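Local coordinates for beta-N-acetylhexosaminidase (Streptomyces plicatus, PDB 1JAK), which removes terminal, non-reducing beta-linked N-acetylhexosamine residues from glycoconjugates by substrate-assisted catalysis, as a family 20 glycoside hydrolase with an alpha/beta barrel, at residues 345-353 and 359-368; 390-398 and 426-435. All coordinates share one frame; numbering follows the deposited sequence.

Both contacts belong to the family 20 catalytic domain and reach the same parallel sheet of its alpha/beta barrel, with centres 14 Å apart. They follow one another along the chain: contact 1 pairs strands 346-350 and 363-366 across a short connection, and contact 2 then joins the end of strand 389-392 to the loop between helix 420-424 and strand 440-447. Strand 363-366 is the neighbour of 389-392, so the two contacts abut, and Tyr366 N lies 2.8 Å from Ile391 O, a probable hydrogen bond. Together they illustrate how barrel strands carry pocket residues at or just beyond their C-terminal ends, here Trp350 and Trp367, while a later loop folds back over the end of an earlier strand.

Contact 1 of 2, residues 345-353 and 359-368; sequences KTVVGWHQL and VEGALVQYWG. With IFG ((2R,3R,4S,5R)-2-acetamido-3,4-dihydroxy-5-hydroxymethyl-piperidine), chain F.
Two tryptophans, Trp350 and Trp367, meet edge to face around the acetamido methyl of the inhibitor: the edge of Trp350 is turned to the face of Trp367, with the ring planes at 75°. The methyl carbon C8 of IFG sits over both rings, 3.4 Å from Trp350 CD2 and 3.6 Å from Trp367 CE2, so the pair forms two walls of the pocket for the N-acetyl group, as expected of an enzyme whose substrate acetamido group takes part in catalysis. Trp350 ends strand 346-350 and Trp367 follows directly on strand 363-366, adjacent parallel strands of the alpha/beta barrel. Backbone hydrogen bonds from Leu363 N to Val347 O, Gly349 N to Leu363 O and Gln365 N to Gly349 O form the parallel ladder between them, and His351 N extends it to Gln365 O.

Behind Trp350, on the face opposite the ligand, lies the Gln365 amide, tethered to His315 and Ser393; Glu250 takes the indole NE1. His351 has CG between its backbone N and carbonyl carbon (chi1 75°), which swings the imidazole over to the second strand. There ND1 accepts from Trp367 N at 3.1 Å, and NE2 is hydrogen-bonded to Glu376 OE2 of helix 374-385. Tyr366 CD1 lies over the imidazole face. At the other end of the ladder, Val347 CG1 packs against Val359 CG2 and Ala362 CB. The Trp367 indole is held by its edge: NE1 donates in the ring plane to a lone pair of Gln352 OE1, 2.9 Å away, in a nearly straight bond of 164°.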
loop_
_atom_site.group_PDB
_atom_site.type_symbol
_atom_site.label_atom_id
_atom_site.label_comp_id
_atom_site.label_asym_id
_atom_site.label_seq_id
_atom_site.Cartn_x
_atom_site.Cartn_y
_atom_site.Cartn_z
ATOM N N LYS A 345 3.957 -20.467 -1.647
ATOM C CA LYS A 345 3.587 -19.163 -1.109
ATOM C C LYS A 345 2.745 -19.257 0.158
ATOM O O LYS A 345 2.237 -20.325 0.512
ATOM C CB LYS A 345 2.839 -18.350 -2.171
ATOM C CG LYS A 345 3.638 -18.127 -3.453
ATOM C CD LYS A 345 4.949 -17.396 -3.177
ATOM C CE LYS A 345 5.794 -17.292 -4.443
ATOM N NZ LYS A 345 7.100 -16.607 -4.201
ATOM N N THR A 346 2.622 -18.125 0.843
ATOM C CA THR A 346 1.843 -18.026 2.071
ATOM C C THR A 346 0.495 -17.423 1.712
ATOM O O THR A 346 0.424 -16.332 1.150
ATOM C CB THR A 346 2.546 -17.119 3.096
ATOM O OG1 THR A 346 3.778 -17.731 3.502
ATOM C CG2 THR A 346 1.658 -16.893 4.318
ATOM N N VAL A 347 -0.578 -18.125 2.048
ATOM C CA VAL A 347 -1.907 -17.637 1.715
ATOM C C VAL A 347 -2.403 -16.491 2.591
ATOM O O VAL A 347 -2.133 -16.428 3.792
ATOM C CB VAL A 347 -2.945 -18.791 1.758
ATOM C CG1 VAL A 347 -3.005 -19.385 3.148
ATOM C CG2 VAL A 347 -4.319 -18.278 1.330
ATOM N N VAL A 348 -3.113 -15.568 1.950
ATOM C CA VAL A 348 -3.721 -14.433 2.625
ATOM C C VAL A 348 -5.145 -14.414 2.088
ATOM O O VAL A 348 -5.373 -14.735 0.924
ATOM C CB VAL A 348 -3.062 -13.090 2.250
ATOM C CG1 VAL A 348 -3.723 -11.960 3.034
ATOM C CG2 VAL A 348 -1.564 -13.135 2.536
ATOM N N GLY A 349 -6.099 -14.065 2.938
ATOM C CA GLY A 349 -7.477 -13.990 2.494
ATOM C C GLY A 349 -8.198 -12.941 3.308
ATOM O O GLY A 349 -7.688 -12.508 4.340
ATOM N N TRP A 350 -9.364 -12.497 2.848
ATOM C CA TRP A 350 -10.123 -11.525 3.624
ATOM C C TRP A 350 -10.575 -12.294 4.864
ATOM O O TRP A 350 -10.546 -13.528 4.859
ATOM C CB TRP A 350 -11.298 -10.991 2.805
ATOM C CG TRP A 350 -10.822 -10.197 1.612
ATOM C CD1 TRP A 350 -10.772 -10.614 0.314
ATOM C CD2 TRP A 350 -10.279 -8.869 1.629
ATOM N NE1 TRP A 350 -10.229 -9.629 -0.482
ATOM C CE2 TRP A 350 -9.920 -8.548 0.301
ATOM C CE3 TRP A 350 -10.065 -7.918 2.638
ATOM C CZ2 TRP A 350 -9.355 -7.311 -0.049
ATOM C CZ3 TRP A 350 -9.504 -6.685 2.290
ATOM C CH2 TRP A 350 -9.156 -6.396 0.955
ATOM N N HIS A 351 -10.994 -11.600 5.920
ATOM C CA HIS A 351 -11.338 -12.314 7.148
ATOM C C HIS A 351 -12.451 -13.350 7.088
ATOM O O HIS A 351 -12.634 -14.099 8.042
ATOM C CB HIS A 351 -11.578 -11.343 8.320
ATOM C CG HIS A 351 -12.881 -10.614 8.261
ATOM N ND1 HIS A 351 -13.028 -9.394 7.636
ATOM C CD2 HIS A 351 -14.094 -10.920 8.781
ATOM C CE1 HIS A 351 -14.274 -8.979 7.775
ATOM N NE2 HIS A 351 -14.942 -9.887 8.466
ATOM N N GLN A 352 -13.191 -13.405 5.985
ATOM C CA GLN A 352 -14.230 -14.424 5.855
ATOM C C GLN A 352 -13.552 -15.797 5.898
ATOM O O GLN A 352 -14.181 -16.804 6.225
ATOM C CB GLN A 352 -14.983 -14.278 4.529
ATOM C CG GLN A 352 -16.034 -13.176 4.509
ATOM C CD GLN A 352 -15.444 -11.800 4.714
ATOM O OE1 GLN A 352 -14.426 -11.458 4.117
ATOM N NE2 GLN A 352 -16.092 -10.995 5.549
ATOM N N LEU A 353 -12.264 -15.831 5.562
ATOM C CA LEU A 353 -11.505 -17.081 5.573
ATOM C C LEU A 353 -11.395 -17.643 6.992
ATOM O O LEU A 353 -11.198 -18.848 7.175
ATOM C CB LEU A 353 -10.100 -16.861 4.990
ATOM C CG LEU A 353 -9.178 -18.084 4.881
ATOM C CD1 LEU A 353 -9.810 -19.137 3.980
ATOM C CD2 LEU A 353 -7.831 -17.661 4.316
ATOM N N VAL A 359 -5.309 -22.277 6.979
ATOM C CA VAL A 359 -4.210 -23.230 7.102
ATOM C C VAL A 359 -3.093 -22.603 7.924
ATOM O O VAL A 359 -3.067 -21.392 8.137
ATOM C CB VAL A 359 -3.638 -23.642 5.722
ATOM C CG1 VAL A 359 -4.681 -24.414 4.935
ATOM C CG2 VAL A 359 -3.187 -22.407 4.946
ATOM N N GLU A 360 -2.173 -23.434 8.396
ATOM C CA GLU A 360 -1.057 -22.944 9.188
ATOM C C GLU A 360 -0.269 -21.914 8.383
ATOM O O GLU A 360 -0.035 -22.100 7.188
ATOM C CB GLU A 360 -0.144 -24.108 9.585
ATOM C CG GLU A 360 1.137 -23.685 10.287
ATOM C CD GLU A 360 1.965 -24.871 10.748
ATOM O OE1 GLU A 360 2.207 -25.782 9.927
ATOM O OE2 GLU A 360 2.377 -24.888 11.927
ATOM N N GLY A 361 0.118 -20.825 9.041
ATOM C CA GLY A 361 0.892 -19.787 8.382
ATOM C C GLY A 361 0.073 -18.746 7.643
ATOM O O GLY A 361 0.602 -17.725 7.205
ATOM N N ALA A 362 -1.221 -18.992 7.502
ATOM C CA ALA A 362 -2.082 -18.055 6.792
ATOM C C ALA A 362 -2.294 -16.746 7.539
ATOM O O ALA A 362 -2.125 -16.670 8.757
ATOM C CB ALA A 362 -3.431 -18.707 6.516
ATOM N N LEU A 363 -2.644 -15.707 6.786
ATOM C CA LEU A 363 -2.952 -14.402 7.356
ATOM C C LEU A 363 -4.339 -14.046 6.839
ATOM O O LEU A 363 -4.701 -14.436 5.731
ATOM C CB LEU A 363 -1.981 -13.319 6.877
ATOM C CG LEU A 363 -0.528 -13.308 7.345
ATOM C CD1 LEU A 363 0.271 -14.334 6.565
ATOM C CD2 LEU A 363 0.051 -11.916 7.121
ATOM N N VAL A 364 -5.123 -13.339 7.642
ATOM C CA VAL A 364 -6.437 -12.910 7.182
ATOM C C VAL A 364 -6.513 -11.400 7.299
ATOM O O VAL A 364 -5.953 -10.805 8.223
ATOM C CB VAL A 364 -7.603 -13.562 7.971
ATOM C CG1 VAL A 364 -7.641 -15.055 7.678
ATOM C CG2 VAL A 364 -7.461 -13.297 9.462
ATOM N N GLN A 365 -7.186 -10.781 6.337
ATOM C CA GLN A 365 -7.319 -9.333 6.314
ATOM C C GLN A 365 -8.705 -8.930 6.797
ATOM O O GLN A 365 -9.705 -9.161 6.115
ATOM C CB GLN A 365 -7.080 -8.809 4.897
ATOM C CG GLN A 365 -6.904 -7.301 4.837
ATOM C CD GLN A 365 -6.554 -6.800 3.449
ATOM O OE1 GLN A 365 -6.141 -7.571 2.575
ATOM N NE2 GLN A 365 -6.707 -5.498 3.243
ATOM N N TYR A 366 -8.748 -8.322 7.976
ATOM C CA TYR A 366 -9.998 -7.893 8.588
ATOM C C TYR A 366 -10.494 -6.555 8.056
ATOM O O TYR A 366 -9.831 -5.525 8.225
ATOM C CB TYR A 366 -9.818 -7.781 10.100
ATOM C CG TYR A 366 -11.090 -7.432 10.824
ATOM C CD1 TYR A 366 -12.085 -8.391 11.017
ATOM C CD2 TYR A 366 -11.313 -6.142 11.298
ATOM C CE1 TYR A 366 -13.270 -8.073 11.669
ATOM C CE2 TYR A 366 -12.497 -5.810 11.953
ATOM C CZ TYR A 366 -13.470 -6.784 12.134
ATOM O OH TYR A 366 -14.642 -6.469 12.782
ATOM N N TRP A 367 -11.666 -6.568 7.428
ATOM C CA TRP A 367 -12.241 -5.343 6.891
ATOM C C TRP A 367 -13.585 -5.017 7.546
ATOM O O TRP A 367 -14.434 -4.339 6.958
ATOM C CB TRP A 367 -12.389 -5.439 5.364
ATOM C CG TRP A 367 -13.227 -6.584 4.858
ATOM C CD1 TRP A 367 -12.915 -7.915 4.892
ATOM C CD2 TRP A 367 -14.493 -6.486 4.197
ATOM N NE1 TRP A 367 -13.911 -8.651 4.287
ATOM C CE2 TRP A 367 -14.890 -7.798 3.853
ATOM C CE3 TRP A 367 -15.331 -5.415 3.858
ATOM C CZ2 TRP A 367 -16.092 -8.070 3.183
ATOM C CZ3 TRP A 367 -16.528 -5.684 3.189
ATOM C CH2 TRP A 367 -16.895 -7.004 2.861
ATOM N N GLY A 368 -13.758 -5.499 8.777
ATOM C CA GLY A 368 -14.977 -5.246 9.526
ATOM C C GLY A 368 -15.089 -3.802 9.983
ATOM O O GLY A 368 -14.222 -2.975 9.684
HETATM N N1 IFG F . -16.396 -4.621 -0.412
HETATM C C2 IFG F . -15.722 -5.425 -1.463
HETATM C C3 IFG F . -14.824 -4.607 -2.478
HETATM C C4 IFG F . -15.420 -3.240 -2.875
HETATM C C5 IFG F . -15.771 -2.475 -1.597
HETATM C C6 IFG F . -16.330 -1.071 -1.805
HETATM C C7 IFG F . -14.013 -6.148 0.153
HETATM C C8 IFG F . -13.106 -7.137 0.840
HETATM C C9 IFG F . -16.769 -3.229 -0.708
HETATM N N2 IFG F . -14.903 -6.482 -0.828
HETATM O O7 IFG F . -13.934 -4.987 0.529
HETATM O O3 IFG F . -14.606 -5.387 -3.646
HETATM O O4 IFG F . -16.612 -3.462 -3.628
HETATM O O6 IFG F . -16.152 -0.265 -0.645
#

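Contact 2 of 2, residues 390-398 and 426-435; sequences LILSPADRT and WDPAGYLPGA
Apolar contacts dominate where Leu392 and Pro394 meet Trp426 and Tyr431, an example of a barrel loop folding back on the end of a strand. Leu392 CD1 reaches into the angle between Pro428, Trp426 and Tyr431, lying 4.1 Å from Trp426 CZ3 at the indole edge. Pro394 bridges the two aromatic side chains: its CD approaches Trp426 CH2 at 3.8 Å, while its CG lies 3.5 Å from Tyr431 CZ. Thr398 CG2 meets another part of the indole edge at CZ2. Earlier in the strand, Leu390 CD2 touches Leu432 CD2 and Ala435 CB.

A CH-pi contact is made over one indole face, with Arg397 CD 4.1 Å from the centroid of the Trp426 five-membered ring, 23° off the ring normal. The arginine chain bends at chi2 (-78°), and the two side chains run antiparallel, one alongside the other; beyond this, NH2 is salt-bridged to Asp370 and NH1 is hydrogen-bonded to the Arg422 carbonyl.

No direct hydrogen bond crosses between the segments; the polar link is a water. It donates to Asp396 OD1 at 2.7 Å and accepts from Arg397 NE and Tyr431 OH, joining all three side chains.

Asp396 is also salt-bridged to Arg422, and Trp426 NE1 donates to Ser423 O, tying both segments to the region of helix 420-424. Strand 389-392 runs between strands 363-366 and 440-447, with Leu390 and Leu432 both packing on helix 374-385.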
loop_
_atom_site.group_PDB
_atom_site.type_symbol
_atom_site.label_atom_id
_atom_site.label_comp_id
_atom_site.label_asym_id
_atom_site.label_seq_id
_atom_site.Cartn_x
_atom_site.Cartn_y
_atom_site.Cartn_z
ATOM N N LEU A 390 -3.061 -11.346 11.639
ATOM C CA LEU A 390 -4.118 -10.391 11.337
ATOM C C LEU A 390 -3.631 -9.118 10.659
ATOM O O LEU A 390 -2.697 -8.474 11.130
ATOM C CB LEU A 390 -4.851 -10.001 12.620
ATOM C CG LEU A 390 -6.154 -10.712 12.982
ATOM C CD1 LEU A 390 -6.019 -12.210 12.828
ATOM C CD2 LEU A 390 -6.527 -10.329 14.407
ATOM N N ILE A 391 -4.276 -8.769 9.549
ATOM C CA ILE A 391 -3.968 -7.543 8.818
ATOM C C ILE A 391 -5.222 -6.702 9.026
ATOM O O ILE A 391 -6.314 -7.109 8.627
ATOM C CB ILE A 391 -3.792 -7.804 7.314
ATOM C CG1 ILE A 391 -2.561 -8.683 7.074
ATOM C CG2 ILE A 391 -3.667 -6.480 6.572
ATOM C CD1 ILE A 391 -2.536 -9.328 5.702
ATOM N N LEU A 392 -5.080 -5.539 9.650
ATOM C CA LEU A 392 -6.243 -4.701 9.918
ATOM C C LEU A 392 -6.491 -3.591 8.905
ATOM O O LEU A 392 -5.633 -2.741 8.687
ATOM C CB LEU A 392 -6.129 -4.084 11.316
ATOM C CG LEU A 392 -5.998 -5.076 12.478
ATOM C CD1 LEU A 392 -5.905 -4.306 13.789
ATOM C CD2 LEU A 392 -7.195 -6.020 12.497
ATOM N N SER A 393 -7.673 -3.616 8.292
ATOM C CA SER A 393 -8.083 -2.601 7.322
ATOM C C SER A 393 -9.602 -2.436 7.428
ATOM O O SER A 393 -10.343 -2.751 6.493
ATOM C CB SER A 393 -7.690 -3.014 5.893
ATOM O OG SER A 393 -8.379 -4.181 5.474
ATOM N N PRO A 394 -10.084 -1.930 8.578
ATOM C CA PRO A 394 -11.516 -1.721 8.827
ATOM C C PRO A 394 -12.154 -0.862 7.741
ATOM O O PRO A 394 -11.621 0.186 7.379
ATOM C CB PRO A 394 -11.539 -1.028 10.192
ATOM C CG PRO A 394 -10.248 -1.492 10.842
ATOM C CD PRO A 394 -9.277 -1.412 9.696
ATOM N N ALA A 395 -13.299 -1.306 7.233
ATOM C CA ALA A 395 -13.988 -0.576 6.172
ATOM C C ALA A 395 -14.431 0.825 6.585
ATOM O O ALA A 395 -14.610 1.692 5.730
ATOM C CB ALA A 395 -15.189 -1.383 5.678
ATOM N N ASP A 396 -14.615 1.048 7.883
ATOM C CA ASP A 396 -15.025 2.361 8.360
ATOM C C ASP A 396 -13.834 3.133 8.929
ATOM O O ASP A 396 -14.001 4.063 9.721
ATOM C CB ASP A 396 -16.143 2.229 9.409
ATOM C CG ASP A 396 -15.720 1.436 10.636
ATOM O OD1 ASP A 396 -14.688 0.734 10.590
ATOM O OD2 ASP A 396 -16.445 1.508 11.654
ATOM N N ARG A 397 -12.632 2.739 8.508
ATOM C CA ARG A 397 -11.405 3.390 8.960
ATOM C C ARG A 397 -10.392 3.622 7.841
ATOM O O ARG A 397 -10.008 4.761 7.569
ATOM C CB ARG A 397 -10.709 2.549 10.034
ATOM C CG ARG A 397 -11.535 2.256 11.268
ATOM C CD ARG A 397 -11.593 3.443 12.194
ATOM N NE ARG A 397 -12.354 3.128 13.401
ATOM C CZ ARG A 397 -12.469 3.942 14.443
ATOM N NH1 ARG A 397 -11.866 5.124 14.433
ATOM N NH2 ARG A 397 -13.199 3.579 15.492
ATOM N N THR A 398 -9.958 2.540 7.198
ATOM C CA THR A 398 -8.929 2.646 6.166
ATOM C C THR A 398 -9.312 2.379 4.712
ATOM O O THR A 398 -8.433 2.275 3.854
ATOM C CB THR A 398 -7.725 1.751 6.516
ATOM O OG1 THR A 398 -8.091 0.372 6.379
ATOM C CG2 THR A 398 -7.277 2.009 7.953
ATOM N N TRP A 426 -7.137 5.487 16.113
ATOM C CA TRP A 426 -7.321 4.165 16.703
ATOM C C TRP A 426 -5.973 3.472 16.889
ATOM O O TRP A 426 -4.954 3.928 16.367
ATOM C CB TRP A 426 -8.283 3.296 15.872
ATOM C CG TRP A 426 -7.933 3.108 14.423
ATOM C CD1 TRP A 426 -8.006 4.043 13.430
ATOM C CD2 TRP A 426 -7.485 1.896 13.801
ATOM N NE1 TRP A 426 -7.635 3.487 12.227
ATOM C CE2 TRP A 426 -7.309 2.172 12.428
ATOM C CE3 TRP A 426 -7.217 0.604 14.271
ATOM C CZ2 TRP A 426 -6.873 1.202 11.518
ATOM C CZ3 TRP A 426 -6.785 -0.362 13.368
ATOM C CH2 TRP A 426 -6.616 -0.055 12.003
ATOM N N ASP A 427 -5.972 2.380 17.652
ATOM C CA ASP A 427 -4.752 1.632 17.950
ATOM C C ASP A 427 -4.888 0.183 17.486
ATOM O O ASP A 427 -5.706 -0.569 18.018
ATOM C CB ASP A 427 -4.500 1.681 19.466
ATOM C CG ASP A 427 -3.240 0.940 19.889
ATOM O OD1 ASP A 427 -2.552 0.350 19.032
ATOM O OD2 ASP A 427 -2.941 0.954 21.104
ATOM N N PRO A 428 -4.089 -0.228 16.486
ATOM C CA PRO A 428 -4.159 -1.605 15.982
ATOM C C PRO A 428 -4.027 -2.684 17.062
ATOM O O PRO A 428 -4.650 -3.740 16.969
ATOM C CB PRO A 428 -3.012 -1.663 14.977
ATOM C CG PRO A 428 -2.963 -0.260 14.445
ATOM C CD PRO A 428 -3.132 0.573 15.697
ATOM N N ALA A 429 -3.218 -2.409 18.083
ATOM C CA ALA A 429 -2.980 -3.370 19.160
ATOM C C ALA A 429 -4.183 -3.694 20.040
ATOM O O ALA A 429 -4.281 -4.800 20.574
ATOM C CB ALA A 429 -1.825 -2.886 20.032
ATOM N N GLY A 430 -5.087 -2.737 20.207
ATOM C CA GLY A 430 -6.257 -2.977 21.038
ATOM C C GLY A 430 -7.547 -2.725 20.285
ATOM O O GLY A 430 -8.571 -2.375 20.874
ATOM N N TYR A 431 -7.496 -2.923 18.974
ATOM C CA TYR A 431 -8.648 -2.691 18.117
ATOM C C TYR A 431 -9.725 -3.777 18.150
ATOM O O TYR A 431 -10.883 -3.499 18.465
ATOM C CB TYR A 431 -8.180 -2.499 16.674
ATOM C CG TYR A 431 -9.326 -2.345 15.706
ATOM C CD1 TYR A 431 -10.049 -1.157 15.638
ATOM C CD2 TYR A 431 -9.727 -3.411 14.903
ATOM C CE1 TYR A 431 -11.148 -1.032 14.795
ATOM C CE2 TYR A 431 -10.826 -3.299 14.061
ATOM C CZ TYR A 431 -11.531 -2.108 14.015
ATOM O OH TYR A 431 -12.633 -2.006 13.203
ATOM N N LEU A 432 -9.349 -5.004 17.809
ATOM C CA LEU A 432 -10.307 -6.107 17.783
ATOM C C LEU A 432 -10.426 -6.748 19.162
ATOM O O LEU A 432 -9.467 -7.327 19.673
ATOM C CB LEU A 432 -9.872 -7.155 16.754
ATOM C CG LEU A 432 -10.901 -8.224 16.379
ATOM C CD1 LEU A 432 -12.088 -7.565 15.678
ATOM C CD2 LEU A 432 -10.260 -9.258 15.467
ATOM N N PRO A 433 -11.613 -6.656 19.780
ATOM C CA PRO A 433 -11.848 -7.228 21.109
ATOM C C PRO A 433 -11.407 -8.681 21.239
ATOM O O PRO A 433 -11.769 -9.524 20.419
ATOM C CB PRO A 433 -13.358 -7.071 21.289
ATOM C CG PRO A 433 -13.661 -5.839 20.508
ATOM C CD PRO A 433 -12.847 -6.047 19.251
ATOM N N GLY A 434 -10.618 -8.960 22.270
ATOM C CA GLY A 434 -10.157 -10.315 22.515
ATOM C C GLY A 434 -9.023 -10.832 21.652
ATOM O O GLY A 434 -8.532 -11.936 21.876
ATOM N N ALA A 435 -8.594 -10.050 20.665
ATOM C CA ALA A 435 -7.511 -10.486 19.795
ATOM C C ALA A 435 -6.148 -10.204 20.424
ATOM O O ALA A 435 -5.882 -9.090 20.876
ATOM C CB ALA A 435 -7.616 -9.787 18.436
HETATM O O HOH W 1 -13.640 0.304 13.038
#